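Local coordinates for Pre-mRNA splicing factor PRP8 (Cyanidioschyzon merolae, PDB 6NQI), which probably binds U1, U2, U5 and U6 snRNAs and pre-mRNA introns as a core splicing factor, represented here by its RNase H-like domain, at residues I13-R17 against L84-S89; M90-K94 against P106-G110; H23-I28 against V40-R45. All blocks are in the same frame, centred on the assembly; numbering follows the deposited sequence.

All three contacts involve one mixed sheet, the core of the RNase H-like domain. Contact 3 pairs strands 24-32 and 37-43 as a hairpin; in sequence it is nested inside the loop closed by contact 1, where strand 11-21 meets the end of strand 81-84. Contact 2 follows, packing helix 90-97 on edge strand 107-108. Contacts 1 and 2, about 8 Å apart between centres, touch through Leu-84 of contact 1, whose CD1 is 3.6 Å from Met-90 CA of contact 2. Contacts 1 and 3, about 15 Å apart between centres, meet where Asp-16 CB lies 3.8 Å from Ile-28 CG1. Contacts 2 and 3, about 22 Å apart, do not touch. Strand 11-21 thus joins hairpin and beta-alpha-beta unit.

Contact 1 (I13-R17 against L84-S89); sequences IVDDR and LAQTAS. With BME (beta-mercaptoethanol), chain C.
This is a mostly buried parallel strand contact in the middle of the sheet, where strand 11-21 runs beside the end of strand 81-84 and the loop leading to helix 90-97. Val-14 bridges Leu-84 with CA atoms 4.9 Å apart, and Ala-85 N donates to Val-14 O at 2.8 Å. Val-14 (chi1 t) and Leu-84 (m, t) point to the same face, Val-14 CB lying 3.8 Å from Leu-84 CD2, beneath helix 54-71. At Ala-85 (phi/psi -72/-34) the second segment breaks from the strand, passing through a 3-10 turn at 87-88 to Ser-89, the N-cap residue. The first segment turns its corner at Arg-17. Asp-15 OD1 accepts from Arg-17 N at 3.1 Å, an Asx turn, and from Arg-17 NE at 2.8 Å; a salt bridge joins Arg-17 NH2 to Asp-15 OD2, also 2.8 Å. Ala-85 CB sits over one guanidinium face, 3.9 Å from Arg-17 NE. Where the chains diverge, a beta-mercaptoethanol, probably from the crystallisation liquor, donates from O1 to Asp-16 OD1 at 2.8 Å. Parallel pairing of the first strand, itself starting an antiparallel meander, with the strand leading into the next helix is the mixed-sheet arrangement of the RNase H-like fold.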
ATOM      1  N   ILE A  13       5.986   2.240   1.945  1.00 39.76           N
ATOM      2  CA  ILE A  13       5.930   2.064   0.502  1.00 40.02           C
ATOM      3  C   ILE A  13       4.622   2.694  -0.006  1.00 38.78           C
ATOM      4  O   ILE A  13       3.519   2.271   0.379  1.00 40.03           O
ATOM      5  CB  ILE A  13       6.009   0.580   0.119  1.00 45.23           C
ATOM      6  CG1 ILE A  13       7.061  -0.196   0.931  1.00 49.47           C
ATOM      7  CG2 ILE A  13       6.385   0.474  -1.338  1.00 45.59           C
ATOM      8  CD1 ILE A  13       8.537   0.140   0.663  1.00 48.40           C
ATOM      9  N   VAL A  14       4.732   3.719  -0.847  1.00 45.07           N
ATOM     10  CA  VAL A  14       3.565   4.438  -1.328  1.00 45.41           C
ATOM     11  C   VAL A  14       3.388   4.169  -2.814  1.00 47.57           C
ATOM     12  O   VAL A  14       4.330   4.343  -3.604  1.00 46.10           O
ATOM     13  CB  VAL A  14       3.679   5.940  -1.045  1.00 40.98           C
ATOM     14  CG1 VAL A  14       2.275   6.599  -1.239  1.00 40.17           C
ATOM     15  CG2 VAL A  14       4.304   6.174   0.348  1.00 38.52           C
ATOM     16  N   ASP A  15       2.196   3.698  -3.184  1.00 52.05           N
ATOM     17  CA  ASP A  15       1.870   3.324  -4.560  1.00 52.24           C
ATOM     18  C   ASP A  15       0.546   3.989  -4.919  1.00 49.85           C
ATOM     19  O   ASP A  15      -0.496   3.669  -4.332  1.00 51.52           O
ATOM     20  CB  ASP A  15       1.800   1.796  -4.701  1.00 56.89           C
ATOM     21  CG  ASP A  15       1.761   1.321  -6.151  1.00 57.04           C
ATOM     22  OD1 ASP A  15       1.431   2.107  -7.059  1.00 54.58           O
ATOM     23  OD2 ASP A  15       2.084   0.135  -6.400  1.00 60.30           O
ATOM     24  N   ASP A  16       0.582   4.920  -5.867  1.00 58.87           N
ATOM     25  CA  ASP A  16      -0.630   5.611  -6.282  1.00 60.81           C
ATOM     26  C   ASP A  16      -1.018   5.286  -7.716  1.00 62.82           C
ATOM     27  O   ASP A  16      -1.933   5.902  -8.252  1.00 64.80           O
ATOM     28  CB  ASP A  16      -0.476   7.125  -6.072  1.00 60.57           C
ATOM     29  CG  ASP A  16       0.501   7.766  -7.041  1.00 60.42           C
ATOM     30  OD1 ASP A  16       1.301   7.037  -7.677  1.00 59.28           O
ATOM     31  OD2 ASP A  16       0.486   9.017  -7.136  1.00 62.21           O
ATOM     32  N   ARG A  17      -0.389   4.283  -8.318  1.00 50.84           N
ATOM     33  CA  ARG A  17      -0.619   3.927  -9.712  1.00 52.05           C
ATOM     34  C   ARG A  17      -2.069   3.527 -10.020  1.00 54.62           C
ATOM     35  O   ARG A  17      -2.409   3.349 -11.199  1.00 55.52           O
ATOM     36  CB  ARG A  17       0.338   2.809 -10.097  1.00 51.69           C
ATOM     37  CG  ARG A  17       1.745   3.285 -10.205  1.00 49.65           C
ATOM     38  CD  ARG A  17       2.692   2.159 -10.503  1.00 49.98           C
ATOM     39  NE  ARG A  17       2.955   1.326  -9.333  1.00 50.65           N
ATOM     40  CZ  ARG A  17       3.881   0.370  -9.324  1.00 51.78           C
ATOM     41  NH1 ARG A  17       4.602   0.163 -10.425  1.00 51.91           N
ATOM     42  NH2 ARG A  17       4.101  -0.360  -8.228  1.00 53.38           N
ATOM     43  N   LEU A  84       8.518   5.875  -2.802  1.00 59.55           N
ATOM     44  CA  LEU A  84       7.447   6.162  -3.745  1.00 57.85           C
ATOM     45  C   LEU A  84       7.561   5.262  -4.961  1.00 57.59           C
ATOM     46  O   LEU A  84       8.655   5.046  -5.492  1.00 59.50           O
ATOM     47  CB  LEU A  84       7.477   7.619  -4.205  1.00 59.46           C
ATOM     48  CG  LEU A  84       7.447   8.673  -3.109  1.00 60.34           C
ATOM     49  CD1 LEU A  84       7.615  10.066  -3.686  1.00 62.14           C
ATOM     50  CD2 LEU A  84       6.139   8.547  -2.346  1.00 58.84           C
ATOM     51  N   ALA A  85       6.420   4.722  -5.381  1.00 52.00           N
ATOM     52  CA  ALA A  85       6.419   3.880  -6.566  1.00 52.51           C
ATOM     53  C   ALA A  85       6.623   4.707  -7.826  1.00 55.66           C
ATOM     54  O   ALA A  85       7.240   4.231  -8.782  1.00 57.10           O
ATOM     55  CB  ALA A  85       5.126   3.072  -6.643  1.00 49.74           C
ATOM     56  N   GLN A  86       6.103   5.938  -7.860  1.00 69.70           N
ATOM     57  CA  GLN A  86       6.233   6.808  -9.028  1.00 72.35           C
ATOM     58  C   GLN A  86       7.068   8.039  -8.693  1.00 73.60           C
ATOM     59  O   GLN A  86       6.767   8.772  -7.743  1.00 73.31           O
ATOM     60  CB  GLN A  86       4.860   7.212  -9.571  1.00 73.25           C
ATOM     61  CG  GLN A  86       4.264   6.150 -10.489  1.00 71.74           C
ATOM     62  CD  GLN A  86       2.907   6.539 -11.077  1.00 71.64           C
ATOM     63  OE1 GLN A  86       2.117   7.237 -10.438  1.00 71.15           O
ATOM     64  NE2 GLN A  86       2.636   6.076 -12.300  1.00 71.67           N
ATOM     65  N   THR A  87       8.092   8.290  -9.510  1.00 55.89           N
ATOM     66  CA  THR A  87       9.042   9.342  -9.184  1.00 58.22           C
ATOM     67  C   THR A  87       8.434  10.722  -9.372  1.00 59.17           C
ATOM     68  O   THR A  87       8.959  11.702  -8.824  1.00 60.90           O
ATOM     69  CB  THR A  87      10.310   9.169 -10.030  1.00 59.87           C
ATOM     70  OG1 THR A  87      11.345  10.042  -9.551  1.00 61.80           O
ATOM     71  CG2 THR A  87      10.045   9.469 -11.509  1.00 62.96           C
ATOM     72  N   ALA A  88       7.308  10.810 -10.094  1.00 76.09           N
ATOM     73  CA  ALA A  88       6.691  12.099 -10.385  1.00 77.29           C
ATOM     74  C   ALA A  88       6.237  12.807  -9.123  1.00 78.50           C
ATOM     75  O   ALA A  88       6.172  14.041  -9.108  1.00 79.62           O
ATOM     76  CB  ALA A  88       5.506  11.918 -11.324  1.00 77.13           C
ATOM     77  N   SER A  89       5.966  12.060  -8.057  1.00 59.75           N
ATOM     78  CA  SER A  89       5.550  12.637  -6.791  1.00 61.49           C
ATOM     79  C   SER A  89       6.705  12.792  -5.821  1.00 62.74           C
ATOM     80  O   SER A  89       6.469  13.107  -4.651  1.00 64.11           O
ATOM     81  CB  SER A  89       4.475  11.769  -6.149  1.00 60.83           C
ATOM     82  OG  SER A  89       3.466  11.472  -7.083  1.00 59.45           O
TER
HETATM   83  C1  BME C2101       3.055   7.123  -4.782  0.81 52.71           C
HETATM   84  C2  BME C2101       3.644   8.513  -4.929  0.81 52.71           C
HETATM   85  O1  BME C2101       3.390   6.467  -5.978  0.81 52.71           O
HETATM   86  S2  BME C2101       3.060   9.710  -3.703  0.81 52.71           S

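Contact 2 (M90-K94 against P106-G110); sequences MDPLK and PVRAG
The first turn of helix 90-97 faces the short edge strand 107-108 and the residues just after it. Met-90 opens the helix (phi/psi -73/-47), and its O accepts from Lys-94 N at 3.2 Å. Its CA-to-CB bond points toward the strand, and its CA is 7.2 Å from that of Val-107, the nearest such pair. With chi1 and chi2 both t and chi3 m, the thioether reaches across so that Met-90 CE lies against the backbone, 3.2 Å from both Arg-108 C and Ala-109 N. The same methyl is 3.6 Å from Ala-109 CB and 4.3 Å from Val-107 CG1. Asp-91 and Pro-92 occupy other sides of the turn; Pro-92 packs instead on helix 54-71. Leu-93 (t, p) returns to the interface, its CD2 3.9 Å from Val-107 CG1, and is buried against Ile-82 and Leu-84 of the adjoining strand and Val-66 of helix 54-71. Lys-94 sets out sideways, then runs along the edge until its CE is 4.2 Å from both Val-107 CB and Val-107 O.

In the strand, Val-107 (phi/psi -118/127, chi1 t) points toward the helix and Arg-108 (-135/155) away from it. The backbone then bends through Ala-109 (-98/-167) to Gly-110, whose positive phi (88/13) suits glycine. Strand 81-84, this helix and parallel strand 107-108 form a beta-alpha-beta crossover. The two segments bury 246 Å² in all and are held by van der Waals contact, so their fit depends on the shapes of Met-90, Leu-93, Val-107 and Ala-109 rather than on directed polar bonds.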
ATOM      1  N   MET A  90       7.946  12.615  -6.287  1.00 76.61           N
ATOM      2  CA  MET A  90       9.094  12.821  -5.411  1.00 77.99           C
ATOM      3  C   MET A  90       9.315  14.303  -5.154  1.00 78.97           C
ATOM      4  O   MET A  90       9.470  14.729  -4.003  1.00 80.46           O
ATOM      5  CB  MET A  90      10.339  12.204  -6.029  1.00 77.42           C
ATOM      6  CG  MET A  90      11.585  12.478  -5.208  1.00 79.12           C
ATOM      7  SD  MET A  90      12.926  11.296  -5.477  1.00 78.73           S
ATOM      8  CE  MET A  90      12.069   9.855  -4.898  1.00 77.48           C
ATOM      9  N   ASP A  91       9.288  15.109  -6.218  1.00 70.68           N
ATOM     10  CA  ASP A  91       9.358  16.558  -6.046  1.00 71.17           C
ATOM     11  C   ASP A  91       8.163  17.122  -5.290  1.00 71.95           C
ATOM     12  O   ASP A  91       8.378  17.894  -4.339  1.00 72.99           O
ATOM     13  CB  ASP A  91       9.484  17.253  -7.402  1.00 72.21           C
ATOM     14  CG  ASP A  91      10.913  17.349  -7.891  1.00 75.73           C
ATOM     15  OD1 ASP A  91      11.846  17.062  -7.092  1.00 76.15           O
ATOM     16  OD2 ASP A  91      11.087  17.833  -9.043  1.00 78.86           O
ATOM     17  N   PRO A  92       6.901  16.823  -5.660  1.00 50.98           N
ATOM     18  CA  PRO A  92       5.766  17.379  -4.894  1.00 51.85           C
ATOM     19  C   PRO A  92       5.799  17.040  -3.418  1.00 53.57           C
ATOM     20  O   PRO A  92       5.609  17.926  -2.572  1.00 55.07           O
ATOM     21  CB  PRO A  92       4.549  16.773  -5.603  1.00 51.06           C
ATOM     22  CG  PRO A  92       4.997  16.601  -7.019  1.00 49.75           C
ATOM     23  CD  PRO A  92       6.439  16.174  -6.904  1.00 49.68           C
ATOM     24  N   LEU A  93       6.042  15.772  -3.083  1.00 48.27           N
ATOM     25  CA  LEU A  93       6.158  15.386  -1.681  1.00 50.35           C
ATOM     26  C   LEU A  93       7.198  16.229  -0.947  1.00 51.69           C
ATOM     27  O   LEU A  93       6.907  16.838   0.090  1.00 53.83           O
ATOM     28  CB  LEU A  93       6.508  13.913  -1.580  1.00 50.14           C
ATOM     29  CG  LEU A  93       6.561  13.414  -0.148  1.00 52.68           C
ATOM     30  CD1 LEU A  93       5.264  13.738   0.561  1.00 54.21           C
ATOM     31  CD2 LEU A  93       6.812  11.930  -0.167  1.00 51.91           C
ATOM     32  N   LYS A  94       8.422  16.279  -1.466  1.00 68.98           N
ATOM     33  CA  LYS A  94       9.424  17.124  -0.828  1.00 69.95           C
ATOM     34  C   LYS A  94       8.894  18.542  -0.617  1.00 70.54           C
ATOM     35  O   LYS A  94       9.036  19.101   0.479  1.00 71.76           O
ATOM     36  CB  LYS A  94      10.724  17.093  -1.632  1.00 68.52           C
ATOM     37  CG  LYS A  94      11.426  15.740  -1.507  1.00 68.11           C
ATOM     38  CD  LYS A  94      12.541  15.594  -2.525  1.00 67.69           C
ATOM     39  CE  LYS A  94      13.317  14.313  -2.311  1.00 66.66           C
ATOM     40  NZ  LYS A  94      14.405  14.455  -1.278  1.00 70.05           N
ATOM     41  N   PRO A 106      14.131  10.629   4.765  1.00 59.34           N
ATOM     42  CA  PRO A 106      14.557  10.342   3.394  1.00 58.12           C
ATOM     43  C   PRO A 106      13.388   9.866   2.553  1.00 57.64           C
ATOM     44  O   PRO A 106      12.553   9.081   3.000  1.00 58.27           O
ATOM     45  CB  PRO A 106      15.615   9.249   3.577  1.00 57.59           C
ATOM     46  CG  PRO A 106      16.073   9.413   4.974  1.00 60.56           C
ATOM     47  CD  PRO A 106      14.890   9.844   5.753  1.00 58.91           C
ATOM     48  N   VAL A 107      13.291  10.428   1.358  1.00 52.10           N
ATOM     49  CA  VAL A 107      12.268  10.092   0.387  1.00 51.06           C
ATOM     50  C   VAL A 107      12.988   9.536  -0.829  1.00 49.09           C
ATOM     51  O   VAL A 107      13.838  10.218  -1.410  1.00 48.70           O
ATOM     52  CB  VAL A 107      11.432  11.337   0.051  1.00 51.35           C
ATOM     53  CG1 VAL A 107      10.497  11.069  -1.108  1.00 49.83           C
ATOM     54  CG2 VAL A 107      10.669  11.759   1.283  1.00 53.28           C
ATOM     55  N   ARG A 108      12.583   8.353  -1.265  1.00 71.55           N
ATOM     56  CA  ARG A 108      13.295   7.588  -2.276  1.00 69.77           C
ATOM     57  C   ARG A 108      12.291   7.053  -3.283  1.00 67.83           C
ATOM     58  O   ARG A 108      11.105   6.920  -2.987  1.00 67.36           O
ATOM     59  CB  ARG A 108      14.081   6.435  -1.596  1.00 69.04           C
ATOM     60  CG  ARG A 108      14.975   5.573  -2.482  1.00 74.04           C
ATOM     61  CD  ARG A 108      15.745   4.402  -1.717  1.00 73.37           C
ATOM     62  NE  ARG A 108      14.970   3.281  -1.141  1.00 72.21           N
ATOM     63  CZ  ARG A 108      14.655   2.134  -1.767  1.00 74.27           C
ATOM     64  NH1 ARG A 108      15.055   1.896  -3.015  1.00 77.51           N
ATOM     65  NH2 ARG A 108      13.956   1.195  -1.131  1.00 73.11           N
ATOM     66  N   ALA A 109      12.771   6.789  -4.489  1.00 70.52           N
ATOM     67  CA  ALA A 109      11.985   6.189  -5.547  1.00 68.28           C
ATOM     68  C   ALA A 109      12.276   4.692  -5.581  1.00 67.88           C
ATOM     69  O   ALA A 109      12.855   4.125  -4.648  1.00 69.80           O
ATOM     70  CB  ALA A 109      12.292   6.849  -6.891  1.00 67.74           C
ATOM     71  N   GLY A 110      11.849   4.041  -6.655  1.00 97.19           N
ATOM     72  CA  GLY A 110      12.181   2.655  -6.884  1.00 97.51           C
ATOM     73  C   GLY A 110      11.251   1.634  -6.279  1.00 96.61           C
ATOM     74  O   GLY A 110      11.614   0.449  -6.240  1.00 98.36           O
TER

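Contact 3 (H23-I28 against V40-R45); sequences HANGVI and VKIVHR
Strands 24-32 and 37-43 run antiparallel as the arms of a beta hairpin; the axes of the segments 24-28 and 40-43 approach to 4.3 Å, with 149° between their N-to-C directions. Gly-26 with Val-43 and Ile-28 with Lys-41 are hydrogen-bonded pairs: Val-43 N to Gly-26 O at 2.8 Å, with a weak return from Gly-26 N to Val-43 O (2.9 Å), then Ile-28 N to Lys-41 O (2.8 Å) and Lys-41 N to Ile-28 O (2.9 Å). Between them Val-27 and Ile-42 form a non-hydrogen-bonded pair, CA atoms 4.4 Å apart. On their face, beneath helix 123-130, Val-27 CG1 lies 3.6 Å from Val-40 CG1. On the other, facing helix 54-71, Ile-28 CG1 meets Val-43 CG2 at 3.9 Å; Lys-41 starts here, but its chain leads away and NZ hydrogen-bonds to Ser-135 O. At the open end, Asn-25 OD1 (chi1 m) accepts from Arg-45 N at 2.9 Å and weakly from Arg-45 NE at 3.1 Å. Backbone pairing thus gives way to an asparagine side chain, which bonds the departing chain.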
ATOM      1  N   HIS A  23     -13.654   5.322 -14.938  1.00 85.20           N
ATOM      2  CA  HIS A  23     -15.039   5.202 -14.469  1.00 84.76           C
ATOM      3  C   HIS A  23     -15.169   4.379 -13.185  1.00 84.49           C
ATOM      4  O   HIS A  23     -16.101   3.591 -13.019  1.00 84.29           O
ATOM      5  CB  HIS A  23     -15.949   4.619 -15.544  1.00 85.97           C
ATOM      6  CG  HIS A  23     -16.017   5.410 -16.819  1.00 88.42           C
ATOM      7  ND1 HIS A  23     -15.342   5.046 -17.966  1.00 90.46           N
ATOM      8  CD2 HIS A  23     -16.755   6.498 -17.149  1.00 90.15           C
ATOM      9  CE1 HIS A  23     -15.627   5.901 -18.932  1.00 93.36           C
ATOM     10  NE2 HIS A  23     -16.485   6.790 -18.464  1.00 93.17           N
ATOM     11  N   ALA A  24     -14.221   4.547 -12.270  1.00 62.04           N
ATOM     12  CA  ALA A  24     -14.327   3.884 -10.976  1.00 61.81           C
ATOM     13  C   ALA A  24     -13.470   4.636  -9.974  1.00 62.21           C
ATOM     14  O   ALA A  24     -12.527   5.339 -10.349  1.00 62.72           O
ATOM     15  CB  ALA A  24     -13.904   2.415 -11.041  1.00 61.80           C
ATOM     16  N   ASN A  25     -13.840   4.526  -8.702  1.00 55.66           N
ATOM     17  CA  ASN A  25     -12.992   5.059  -7.641  1.00 56.21           C
ATOM     18  C   ASN A  25     -11.634   4.372  -7.674  1.00 56.10           C
ATOM     19  O   ASN A  25     -11.551   3.150  -7.818  1.00 55.32           O
ATOM     20  CB  ASN A  25     -13.633   4.836  -6.272  1.00 56.02           C
ATOM     21  CG  ASN A  25     -15.015   5.451  -6.150  1.00 56.25           C
ATOM     22  OD1 ASN A  25     -15.336   6.450  -6.798  1.00 56.84           O
ATOM     23  ND2 ASN A  25     -15.833   4.870  -5.285  1.00 55.82           N
ATOM     24  N   GLY A  26     -10.569   5.169  -7.572  1.00 49.84           N
ATOM     25  CA  GLY A  26      -9.216   4.662  -7.443  1.00 49.53           C
ATOM     26  C   GLY A  26      -8.816   4.430  -5.994  1.00 49.44           C
ATOM     27  O   GLY A  26      -9.618   4.554  -5.067  1.00 49.30           O
ATOM     28  N   VAL A  27      -7.533   4.095  -5.802  1.00 57.90           N
ATOM     29  CA  VAL A  27      -6.968   3.806  -4.478  1.00 56.50           C
ATOM     30  C   VAL A  27      -5.510   4.253  -4.458  1.00 54.86           C
ATOM     31  O   VAL A  27      -4.800   4.142  -5.463  1.00 53.89           O
ATOM     32  CB  VAL A  27      -7.089   2.305  -4.107  1.00 55.65           C
ATOM     33  CG1 VAL A  27      -6.251   1.973  -2.900  1.00 53.43           C
ATOM     34  CG2 VAL A  27      -8.517   1.934  -3.784  1.00 55.58           C
ATOM     35  N   ILE A  28      -5.064   4.767  -3.315  1.00 50.58           N
ATOM     36  CA  ILE A  28      -3.647   4.968  -3.017  1.00 46.10           C
ATOM     37  C   ILE A  28      -3.263   4.056  -1.850  1.00 44.30           C
ATOM     38  O   ILE A  28      -3.937   4.048  -0.810  1.00 43.83           O
ATOM     39  CB  ILE A  28      -3.335   6.437  -2.681  1.00 43.88           C
ATOM     40  CG1 ILE A  28      -3.601   7.322  -3.894  1.00 46.89           C
ATOM     41  CG2 ILE A  28      -1.852   6.570  -2.140  1.00 39.87           C
ATOM     42  CD1 ILE A  28      -3.397   8.784  -3.632  1.00 46.93           C
ATOM     43  N   VAL A  40      -5.211   2.049   3.070  1.00 45.32           N
ATOM     44  CA  VAL A  40      -5.964   2.128   1.825  1.00 46.96           C
ATOM     45  C   VAL A  40      -6.691   3.462   1.821  1.00 46.80           C
ATOM     46  O   VAL A  40      -7.534   3.729   2.691  1.00 46.65           O
ATOM     47  CB  VAL A  40      -6.951   0.962   1.684  1.00 48.31           C
ATOM     48  CG1 VAL A  40      -7.565   0.976   0.315  1.00 50.18           C
ATOM     49  CG2 VAL A  40      -6.253  -0.347   1.911  1.00 48.25           C
ATOM     50  N   LYS A  41      -6.339   4.319   0.875  1.00 50.39           N
ATOM     51  CA  LYS A  41      -7.015   5.595   0.706  1.00 51.05           C
ATOM     52  C   LYS A  41      -7.817   5.524  -0.592  1.00 54.78           C
ATOM     53  O   LYS A  41      -7.242   5.557  -1.682  1.00 56.64           O
ATOM     54  CB  LYS A  41      -6.001   6.739   0.696  1.00 49.14           C
ATOM     55  CG  LYS A  41      -6.591   8.063   0.309  1.00 50.71           C
ATOM     56  CD  LYS A  41      -7.470   8.659   1.419  1.00 50.43           C
ATOM     57  CE  LYS A  41      -7.840  10.112   1.095  1.00 52.36           C
ATOM     58  NZ  LYS A  41      -8.715  10.713   2.139  1.00 52.42           N
ATOM     59  N   ILE A  42      -9.135   5.412  -0.481  1.00 56.63           N
ATOM     60  CA  ILE A  42      -9.991   5.355  -1.667  1.00 59.70           C
ATOM     61  C   ILE A  42     -10.126   6.761  -2.244  1.00 61.48           C
ATOM     62  O   ILE A  42     -10.511   7.690  -1.534  1.00 60.83           O
ATOM     63  CB  ILE A  42     -11.366   4.751  -1.329  1.00 60.06           C
ATOM     64  CG1 ILE A  42     -11.180   3.402  -0.605  1.00 58.58           C
ATOM     65  CG2 ILE A  42     -12.178   4.578  -2.577  1.00 62.09           C
ATOM     66  CD1 ILE A  42     -12.443   2.791  -0.044  1.00 58.84           C
ATOM     67  N   VAL A  43      -9.744   6.929  -3.512  1.00 51.78           N
ATOM     68  CA  VAL A  43      -9.835   8.198  -4.243  1.00 53.74           C
ATOM     69  C   VAL A  43     -11.148   8.206  -5.033  1.00 54.45           C
ATOM     70  O   VAL A  43     -11.307   7.461  -6.009  1.00 54.25           O
ATOM     71  CB  VAL A  43      -8.632   8.400  -5.174  1.00 55.17           C
ATOM     72  CG1 VAL A  43      -8.797   9.670  -6.008  1.00 57.01           C
ATOM     73  CG2 VAL A  43      -7.339   8.442  -4.366  1.00 54.05           C
ATOM     74  N   HIS A  44     -12.097   9.048  -4.627  1.00 60.81           N
ATOM     75  CA  HIS A  44     -13.407   9.023  -5.257  1.00 60.69           C
ATOM     76  C   HIS A  44     -13.371   9.565  -6.681  1.00 61.19           C
ATOM     77  O   HIS A  44     -12.532  10.399  -7.029  1.00 62.12           O
ATOM     78  CB  HIS A  44     -14.405   9.817  -4.433  1.00 60.48           C
ATOM     79  CG  HIS A  44     -15.807   9.339  -4.598  1.00 60.01           C
ATOM     80  ND1 HIS A  44     -16.675   9.876  -5.526  1.00 60.20           N
ATOM     81  CD2 HIS A  44     -16.481   8.342  -3.977  1.00 59.32           C
ATOM     82  CE1 HIS A  44     -17.830   9.241  -5.451  1.00 59.59           C
ATOM     83  NE2 HIS A  44     -17.738   8.309  -4.520  1.00 59.18           N
ATOM     84  N   ARG A  45     -14.326   9.107  -7.500  1.00 73.36           N
ATOM     85  CA  ARG A  45     -14.364   9.539  -8.889  1.00 73.10           C
ATOM     86  C   ARG A  45     -14.580  11.034  -9.045  1.00 74.31           C
ATOM     87  O   ARG A  45     -14.123  11.598 -10.043  1.00 75.32           O
ATOM     88  CB  ARG A  45     -15.505   8.863  -9.646  1.00 71.91           C
ATOM     89  CG  ARG A  45     -15.308   7.463 -10.108  1.00 70.55           C
ATOM     90  CD  ARG A  45     -16.672   6.880 -10.384  1.00 69.64           C
ATOM     91  NE  ARG A  45     -17.396   6.880  -9.122  1.00 69.84           N
ATOM     92  CZ  ARG A  45     -18.625   6.416  -8.940  1.00 71.70           C
ATOM     93  NH1 ARG A  45     -19.322   5.909  -9.958  1.00 74.50           N
ATOM     94  NH2 ARG A  45     -19.163   6.474  -7.727  1.00 72.24           N
TER